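PDB 5HIW: cytochrome P450 CYP260B1 from Sorangium cellulosum, which belongs to the cytochrome P450 family, whose largely helical fold encloses a haem, and is modelled here with protoporphyrin IX containing iron. Local coordinates for residues Thr11-Ser16 against Thr367-Phe372; Leu240-Leu245 against Phe382-Ile387; Asn6-Thr11 against Ile20-Ala25. One frame throughout, in Å; residues are numbered along the deposited sequence.

In the fold
From the N terminus, contact 3 closes first: 6-11, just after strand 4-5, is met by 20-25 on helix 17-28, a loop of only eight intervening residues. Contact 1 starts inside it, at 11-16, sharing Thr-11, but finds its partner 367-372 some 350 residues later, so the two cross. Contact 2 joins the end of helix 232-245 to 382-387; it lies in series with contact 3 and also crosses contact 1. Contacts 1 and 2 touch where Thr-371 O and Asp-385 N probably hydrogen-bond. The N-terminal region is thus tied to strand 372-373, which pairs with 383-384, and the segment 382-387 packs on helix 232-245.

Contact 1 of 3, residues Thr11-Ser16 against Thr367-Phe372; sequences TSKDPS and TVQPTF
Thr-371 carries OG1 beside its own backbone N, anti to the carbonyl carbon (chi1 -56°), while Lys-13 bends at chi2 and again at chi4, where -86° swings NZ round to that hydroxyl. Lys-13 NZ donates to Thr-371 OG1 over 3.0 Å. On the way there the lysine chain crosses Gln-369 obliquely, and Lys-13 CD lies 3.5 Å from Gln-369 CB. The backbones form a single antiparallel bridge, Ser-12 with Phe-372, a hydrogen-bonded pair: Phe-372 N donates to Ser-12 O at 2.7 Å, and Ser-12 N returns a bond to Phe-372 O at 3.1 Å. The bridge adds the N-terminal chain to strand 372-373 of the small two-stranded C-terminal sheet. Beyond it, one water donates to both Lys-13 O and Pro-370 O, joining carbonyls that cannot bond to each other. The Phe-372 ring takes Pro-15 CB over the centre of one face, a CH-pi contact of 3.8 Å to the centroid, with Ser-12 O at its edge. An ST turn, Asp-14 N to Ser-12 OG, precedes the proline, and Asp-14 OD1 in turn accepts from Ser-16 N in a capping bond, met from above the carboxylate plane, at the approach to helix 17-28.

Contact 2 of 3, residues Leu240-Leu245 against Phe382-Ile387; sequences LLVALL and FGPDQI
Val-242 and Pro-384 make the closest apolar contact between the last turns of helix 232-245 and the segment 382-387. Val-242 CG2, beside its backbone N and anti to the carbonyl carbon, reaches Pro-384 CG at 3.6 Å, the two side chains sliding past each other in opposite directions. A second methyl pair lies further along the helix: CD1 of Leu-245 meets CG2 of Ile-387 at 3.7 Å, with the side chains crossing at about a right angle. Ile-387 sets that CG2 anti to its backbone N, and its other branch, CG1, lies 4.4 Å from Val-242 CG2. Leu-241 CB adds a looser approach to the same Ile-387 CG2, so the isoleucine touches all three helix residues. Leu-241 and Leu-245 also touch Leu-123 of helix 123-128.

Polar bonding runs to other parts of the chain. Ile-387 N donates to the Glu-122 carboxylate, and Gly-383 pairs with Ser-373 in the two-stranded sheet.

In the P450 fold, helix 232-245 corresponds to the C-terminal part of the long central helix that passes the haem, and the side chain of Pro-384 is about 13 Å from the haem. With only carbon atoms meeting across it, the contact rests on shape and on the burial of apolar surface.

Contact 3 of 3, residues Asn6-Thr11 against Ile20-Ala25; sequences NLFSFT and IHLAAA
Phe-10 and His-21 stack face to face where the chain after strand 4-5 folds back on helix 17-28, the N-terminal A helix of the P450 fold. The histidine CG lies anti to the backbone N (chi1 -179°), which puts it on the loop side of the helix, and the ring centroids of Phe-10 and His-21 stand 4.3 Å apart with planes inclined by 21°. The overlap is offset: Phe-10 CD2 sits over the centre of the imidazole, 3.6 Å above its plane, whereas His-21 CG falls toward the rim of the phenyl ring. At the edge of the imidazole, and in its plane, Leu-7 O lies 3.5 Å from His-21 CE1, consistent with a weak electrostatic attraction between the carbonyl oxygen and the polarised C-H there. Leu-7 CD2 approaches the same CE1, so the histidine is met by both a polar and an apolar part of one residue. ND1 is buried by the contact and has no hydrogen-bonding partner in the model.

One residue on, Leu-22 sends a methyl to the loop. Leu-22 CD2 meets Leu-7 CB at 4.1 Å, the two leucines crossing, and Phe-8 CE1 at 4.3 Å, approaching the phenyl ring at a slant. The Phe-8 ring also meets that of Tyr-300, nearly perpendicular to it; Phe-8 O accepts from Thr-374 OG1, while Leu-7 N donates to Asp-34 at the end of strand 31-34. These links join the loop to strand 31-34 and to Thr-374, in addition to its contacts with helix 17-28.

A turn beyond His-21, Ala-25 faces Leu-7 again, and here the packing is tight: the CD1 methyl of Leu-7 presses against Ala-25 CB at 3.4 Å, shorter than usual for two carbons.

Contact 1 of 3, residues Thr11-Ser16 against Thr367-Phe372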
loop_
_atom_site.group_PDB
_atom_site.type_symbol
_atom_site.label_atom_id
_atom_site.label_comp_id
_atom_site.label_asym_id
_atom_site.label_seq_id
_atom_site.Cartn_x
_atom_site.Cartn_y
_atom_site.Cartn_z
ATOM N N THR A 11 10.222 16.672 7.185
ATOM C CA THR A 11 10.112 15.650 8.234
ATOM C C THR A 11 9.494 16.257 9.492
ATOM O O THR A 11 9.405 17.490 9.610
ATOM C CB THR A 11 11.439 15.012 8.639
ATOM O OG1 THR A 11 12.235 15.963 9.325
ATOM C CG2 THR A 11 12.191 14.554 7.447
ATOM N N SER A 12 9.019 15.399 10.388
ATOM C CA SER A 12 8.363 15.846 11.607
ATOM C C SER A 12 8.095 14.755 12.569
ATOM O O SER A 12 7.998 13.580 12.200
ATOM C CB SER A 12 7.035 16.512 11.291
ATOM O OG SER A 12 6.477 17.086 12.472
ATOM N N LYS A 13 7.953 15.131 13.840
ATOM C CA LYS A 13 7.482 14.204 14.845
ATOM C C LYS A 13 5.979 14.153 14.936
ATOM O O LYS A 13 5.448 13.347 15.681
ATOM C CB LYS A 13 7.996 14.579 16.265
ATOM C CG LYS A 13 9.493 14.752 16.279
ATOM C CD LYS A 13 10.153 13.495 16.717
ATOM C CE LYS A 13 11.606 13.759 17.039
ATOM N NZ LYS A 13 12.289 13.637 15.742
ATOM N N ASP A 14 5.299 15.026 14.236
ATOM C CA ASP A 14 3.867 15.135 14.338
ATOM C C ASP A 14 3.325 14.482 13.080
ATOM O O ASP A 14 3.626 14.941 11.981
ATOM C CB ASP A 14 3.537 16.595 14.385
ATOM C CG ASP A 14 2.056 16.912 14.279
ATOM O OD1 ASP A 14 1.182 16.062 14.125
ATOM O OD2 ASP A 14 1.757 18.146 14.367
ATOM N N PRO A 15 2.547 13.433 13.264
ATOM C CA PRO A 15 2.080 12.676 12.113
ATOM C C PRO A 15 1.194 13.410 11.119
ATOM O O PRO A 15 1.131 12.998 9.932
ATOM C CB PRO A 15 1.407 11.476 12.734
ATOM C CG PRO A 15 1.157 11.829 14.143
ATOM C CD PRO A 15 2.260 12.730 14.521
ATOM N N SER A 16 0.541 14.493 11.522
ATOM C CA SER A 16 -0.358 15.179 10.644
ATOM C C SER A 16 0.282 16.445 10.010
ATOM O O SER A 16 -0.332 17.067 9.136
ATOM C CB SER A 16 -1.667 15.508 11.392
ATOM O OG SER A 16 -1.364 16.604 12.262
ATOM N N THR A 367 8.870 7.468 25.800
ATOM C CA THR A 367 10.282 7.845 25.708
ATOM C C THR A 367 10.932 7.897 24.337
ATOM O O THR A 367 12.073 8.327 24.217
ATOM C CB THR A 367 11.108 6.962 26.595
ATOM O OG1 THR A 367 11.159 5.687 26.004
ATOM C CG2 THR A 367 10.465 6.897 27.982
ATOM N N VAL A 368 10.237 7.467 23.294
ATOM C CA VAL A 368 10.823 7.466 21.959
ATOM C C VAL A 368 9.922 8.299 21.089
ATOM O O VAL A 368 8.723 8.125 21.158
ATOM C CB VAL A 368 10.913 6.016 21.421
ATOM C CG1 VAL A 368 11.454 6.006 19.997
ATOM C CG2 VAL A 368 11.769 5.148 22.344
ATOM N N GLN A 369 10.531 9.165 20.278
ATOM C CA GLN A 369 9.902 10.140 19.419
ATOM C C GLN A 369 10.119 9.700 17.949
ATOM O O GLN A 369 11.068 10.093 17.314
ATOM C CB GLN A 369 10.569 11.547 19.629
ATOM C CG GLN A 369 11.021 11.936 21.045
ATOM C CD GLN A 369 9.925 11.744 22.062
ATOM O OE1 GLN A 369 8.746 11.901 21.745
ATOM N NE2 GLN A 369 10.298 11.366 23.283
ATOM N N PRO A 370 9.229 8.895 17.416
ATOM C CA PRO A 370 9.371 8.552 16.005
ATOM C C PRO A 370 9.397 9.766 15.061
ATOM O O PRO A 370 8.686 10.750 15.334
ATOM C CB PRO A 370 8.098 7.750 15.721
ATOM C CG PRO A 370 7.451 7.456 17.017
ATOM C CD PRO A 370 7.944 8.504 17.984
ATOM N N THR A 371 10.134 9.701 13.927
ATOM C CA THR A 371 10.035 10.707 12.890
ATOM C C THR A 371 9.252 10.237 11.635
ATOM O O THR A 371 9.536 9.129 11.097
ATOM C CB THR A 371 11.436 11.105 12.408
ATOM O OG1 THR A 371 12.220 11.542 13.538
ATOM C CG2 THR A 371 11.370 12.196 11.422
ATOM N N PHE A 372 8.346 11.088 11.174
ATOM C CA PHE A 372 7.494 10.891 9.969
ATOM C C PHE A 372 8.128 11.558 8.791
ATOM O O PHE A 372 8.519 12.742 8.864
ATOM C CB PHE A 372 6.063 11.412 10.199
ATOM C CG PHE A 372 5.356 10.652 11.284
ATOM C CD1 PHE A 372 5.597 10.922 12.599
ATOM C CD2 PHE A 372 4.540 9.572 10.974
ATOM C CE1 PHE A 372 5.025 10.211 13.592
ATOM C CE2 PHE A 372 3.975 8.833 11.964
ATOM C CZ PHE A 372 4.227 9.082 13.257
HETATM O O HOH W 1 6.582 11.143 16.770
#

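Contact 2 of 3, residues Leu240-Leu245 against Phe382-Ile387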
loop_
_atom_site.group_PDB
_atom_site.type_symbol
_atom_site.label_atom_id
_atom_site.label_comp_id
_atom_site.label_asym_id
_atom_site.label_seq_id
_atom_site.Cartn_x
_atom_site.Cartn_y
_atom_site.Cartn_z
ATOM N N LEU A 240 -1.915 2.696 10.718
ATOM C CA LEU A 240 -3.063 2.361 11.491
ATOM C C LEU A 240 -2.693 2.290 12.947
ATOM O O LEU A 240 -3.332 2.878 13.843
ATOM C CB LEU A 240 -3.667 1.041 10.983
ATOM C CG LEU A 240 -4.798 0.464 11.792
ATOM C CD1 LEU A 240 -5.878 1.455 12.071
ATOM C CD2 LEU A 240 -5.322 -0.867 11.203
ATOM N N LEU A 241 -1.582 1.620 13.242
ATOM C CA LEU A 241 -1.186 1.543 14.594
ATOM C C LEU A 241 -0.829 2.960 15.128
ATOM O O LEU A 241 -1.108 3.217 16.257
ATOM C CB LEU A 241 0.019 0.637 14.726
ATOM C CG LEU A 241 -0.378 -0.843 14.585
ATOM C CD1 LEU A 241 0.928 -1.583 14.584
ATOM C CD2 LEU A 241 -1.277 -1.374 15.632
ATOM N N VAL A 242 -0.196 3.780 14.318
ATOM C CA VAL A 242 0.124 5.165 14.727
ATOM C C VAL A 242 -1.162 5.851 15.145
ATOM O O VAL A 242 -1.262 6.424 16.263
ATOM C CB VAL A 242 0.865 5.942 13.645
ATOM C CG1 VAL A 242 0.908 7.481 13.919
ATOM C CG2 VAL A 242 2.306 5.439 13.463
ATOM N N ALA A 243 -2.129 5.794 14.270
ATOM C CA ALA A 243 -3.438 6.469 14.485
ATOM C C ALA A 243 -4.078 5.969 15.701
ATOM O O ALA A 243 -4.678 6.773 16.462
ATOM C CB ALA A 243 -4.339 6.255 13.308
ATOM N N LEU A 244 -4.076 4.644 15.924
ATOM C CA LEU A 244 -4.684 4.143 17.145
ATOM C C LEU A 244 -3.896 4.510 18.422
ATOM O O LEU A 244 -4.478 5.026 19.390
ATOM C CB LEU A 244 -4.917 2.607 17.129
ATOM C CG LEU A 244 -5.897 2.243 15.983
ATOM C CD1 LEU A 244 -6.104 0.758 15.909
ATOM C CD2 LEU A 244 -7.254 2.946 16.042
ATOM N N LEU A 245 -2.603 4.223 18.460
ATOM C CA LEU A 245 -1.808 4.504 19.643
ATOM C C LEU A 245 -1.746 5.998 19.946
ATOM O O LEU A 245 -1.663 6.382 21.123
ATOM C CB LEU A 245 -0.415 3.996 19.503
ATOM C CG LEU A 245 -0.209 2.486 19.283
ATOM C CD1 LEU A 245 1.262 2.205 19.015
ATOM C CD2 LEU A 245 -0.694 1.706 20.464
ATOM N N PHE A 382 4.603 7.109 3.017
ATOM C CA PHE A 382 4.626 8.087 4.120
ATOM C C PHE A 382 4.407 7.387 5.440
ATOM O O PHE A 382 3.463 6.585 5.615
ATOM C CB PHE A 382 3.591 9.175 3.946
ATOM C CG PHE A 382 3.496 10.087 5.142
ATOM C CD1 PHE A 382 4.475 11.068 5.326
ATOM C CD2 PHE A 382 2.563 9.892 6.115
ATOM C CE1 PHE A 382 4.459 11.880 6.469
ATOM C CE2 PHE A 382 2.502 10.732 7.235
ATOM C CZ PHE A 382 3.486 11.722 7.406
ATOM N N GLY A 383 5.251 7.622 6.438
ATOM C CA GLY A 383 5.064 6.912 7.654
ATOM C C GLY A 383 6.185 7.142 8.701
ATOM O O GLY A 383 7.085 7.904 8.404
ATOM N N PRO A 384 6.114 6.437 9.809
ATOM C CA PRO A 384 7.034 6.560 10.944
ATOM C C PRO A 384 8.243 5.702 10.763
ATOM O O PRO A 384 8.199 4.660 10.098
ATOM C CB PRO A 384 6.209 6.075 12.126
ATOM C CG PRO A 384 5.370 5.030 11.584
ATOM C CD PRO A 384 5.001 5.543 10.198
ATOM N N ASP A 385 9.365 6.150 11.351
ATOM C CA ASP A 385 10.537 5.291 11.382
ATOM C C ASP A 385 10.511 4.167 12.325
ATOM O O ASP A 385 11.324 3.231 12.163
ATOM C CB ASP A 385 11.819 6.152 11.483
ATOM C CG ASP A 385 11.954 6.881 12.783
ATOM O OD1 ASP A 385 11.071 6.867 13.667
ATOM O OD2 ASP A 385 13.008 7.510 12.912
ATOM N N GLN A 386 9.607 4.189 13.301
ATOM C CA GLN A 386 9.372 3.122 14.239
ATOM C C GLN A 386 8.091 3.430 15.006
ATOM O O GLN A 386 7.559 4.585 14.972
ATOM C CB GLN A 386 10.533 2.889 15.250
ATOM C CG GLN A 386 11.029 4.210 15.859
ATOM C CD GLN A 386 11.899 3.977 17.079
ATOM O OE1 GLN A 386 11.579 3.148 17.889
ATOM N NE2 GLN A 386 12.959 4.708 17.209
ATOM N N ILE A 387 7.588 2.405 15.676
ATOM C CA ILE A 387 6.307 2.436 16.378
ATOM C C ILE A 387 6.471 1.873 17.755
ATOM O O ILE A 387 6.031 0.760 18.093
ATOM C CB ILE A 387 5.164 1.721 15.621
ATOM C CG1 ILE A 387 5.121 2.195 14.190
ATOM C CG2 ILE A 387 3.856 2.076 16.317
ATOM C CD1 ILE A 387 4.299 1.270 13.350
#

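Contact 3 of 3, residues Asn6-Thr11 against Ile20-Ala25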
loop_
_atom_site.group_PDB
_atom_site.type_symbol
_atom_site.label_atom_id
_atom_site.label_comp_id
_atom_site.label_asym_id
_atom_site.label_seq_id
_atom_site.Cartn_x
_atom_site.Cartn_y
_atom_site.Cartn_z
ATOM N N ASN A 6 10.136 22.651 -2.501
ATOM C CA ASN A 6 10.690 21.348 -2.059
ATOM C C ASN A 6 9.812 20.954 -0.859
ATOM O O ASN A 6 10.035 21.413 0.248
ATOM C CB ASN A 6 12.188 21.430 -1.640
ATOM C CG ASN A 6 12.800 20.021 -1.375
ATOM O OD1 ASN A 6 12.106 19.112 -0.956
ATOM N ND2 ASN A 6 14.084 19.837 -1.654
ATOM N N LEU A 7 8.713 20.252 -1.121
ATOM C CA LEU A 7 7.764 19.920 -0.050
ATOM C C LEU A 7 7.920 18.488 0.498
ATOM O O LEU A 7 7.542 18.200 1.617
ATOM C CB LEU A 7 6.358 20.129 -0.606
ATOM C CG LEU A 7 5.994 21.502 -1.164
ATOM C CD1 LEU A 7 4.562 21.474 -1.625
ATOM C CD2 LEU A 7 6.157 22.594 -0.096
ATOM N N PHE A 8 8.524 17.604 -0.275
ATOM C CA PHE A 8 8.578 16.187 0.099
ATOM C C PHE A 8 9.727 15.805 1.031
ATOM O O PHE A 8 9.771 14.695 1.539
ATOM C CB PHE A 8 8.492 15.317 -1.152
ATOM C CG PHE A 8 7.071 15.189 -1.684
ATOM C CD1 PHE A 8 6.423 16.250 -2.302
ATOM C CD2 PHE A 8 6.349 13.997 -1.507
ATOM C CE1 PHE A 8 5.143 16.135 -2.770
ATOM C CE2 PHE A 8 5.058 13.887 -1.974
ATOM C CZ PHE A 8 4.447 14.911 -2.624
ATOM N N SER A 9 10.677 16.722 1.215
ATOM C CA SER A 9 11.792 16.496 2.162
ATOM C C SER A 9 11.363 16.877 3.594
ATOM O O SER A 9 12.037 16.574 4.551
ATOM C CB SER A 9 13.069 17.247 1.693
ATOM O OG SER A 9 12.756 18.613 1.452
ATOM N N PHE A 10 10.213 17.479 3.740
ATOM C CA PHE A 10 9.624 17.770 5.072
ATOM C C PHE A 10 9.691 16.525 5.975
ATOM O O PHE A 10 9.335 15.427 5.552
ATOM C CB PHE A 10 8.172 18.242 4.832
ATOM C CG PHE A 10 7.427 18.706 6.070
ATOM C CD1 PHE A 10 6.728 17.816 6.825
ATOM C CD2 PHE A 10 7.438 20.046 6.451
ATOM C CE1 PHE A 10 6.047 18.215 7.985
ATOM C CE2 PHE A 10 6.756 20.470 7.575
ATOM C CZ PHE A 10 6.046 19.561 8.346
ATOM N N THR A 11 10.222 16.672 7.185
ATOM C CA THR A 11 10.112 15.650 8.234
ATOM C C THR A 11 9.494 16.257 9.492
ATOM O O THR A 11 9.405 17.490 9.610
ATOM C CB THR A 11 11.439 15.012 8.639
ATOM O OG1 THR A 11 12.235 15.963 9.325
ATOM C CG2 THR A 11 12.191 14.554 7.447
ATOM N N ILE A 20 -0.968 18.640 6.511
ATOM C CA ILE A 20 -1.266 20.093 6.717
ATOM C C ILE A 20 -0.439 20.967 5.747
ATOM O O ILE A 20 -0.972 21.899 5.083
ATOM C CB ILE A 20 -0.998 20.495 8.160
ATOM C CG1 ILE A 20 -2.079 19.887 9.086
ATOM C CG2 ILE A 20 -1.021 22.065 8.271
ATOM C CD1 ILE A 20 -1.881 20.034 10.596
ATOM N N HIS A 21 0.837 20.658 5.702
ATOM C CA HIS A 21 1.845 21.316 4.832
ATOM C C HIS A 21 1.481 21.222 3.371
ATOM O O HIS A 21 1.481 22.238 2.661
ATOM C CB HIS A 21 3.183 20.634 5.129
ATOM C CG HIS A 21 4.363 21.143 4.382
ATOM N ND1 HIS A 21 5.126 20.322 3.555
ATOM C CD2 HIS A 21 5.006 22.333 4.437
ATOM C CE1 HIS A 21 6.140 21.022 3.089
ATOM N NE2 HIS A 21 6.080 22.243 3.594
ATOM N N LEU A 22 1.110 20.032 2.907
ATOM C CA LEU A 22 0.654 19.912 1.548
ATOM C C LEU A 22 -0.622 20.635 1.230
ATOM O O LEU A 22 -0.749 21.211 0.140
ATOM C CB LEU A 22 0.475 18.443 1.122
ATOM C CG LEU A 22 1.775 17.639 1.113
ATOM C CD1 LEU A 22 1.425 16.240 0.648
ATOM C CD2 LEU A 22 2.869 18.214 0.211
ATOM N N ALA A 23 -1.610 20.557 2.113
ATOM C CA ALA A 23 -2.855 21.242 1.816
ATOM C C ALA A 23 -2.630 22.801 1.795
ATOM O O ALA A 23 -3.225 23.466 0.948
ATOM C CB ALA A 23 -3.907 20.887 2.841
ATOM N N ALA A 24 -1.789 23.315 2.707
ATOM C CA ALA A 24 -1.376 24.760 2.675
ATOM C C ALA A 24 -0.690 25.140 1.345
ATOM O O ALA A 24 -1.055 26.122 0.686
ATOM C CB ALA A 24 -0.498 25.104 3.862
ATOM N N ALA A 25 0.199 24.300 0.875
ATOM C CA ALA A 25 0.891 24.539 -0.374
ATOM C C ALA A 25 -0.072 24.468 -1.533
ATOM O O ALA A 25 0.051 25.222 -2.475
ATOM C CB ALA A 25 2.052 23.552 -0.581
#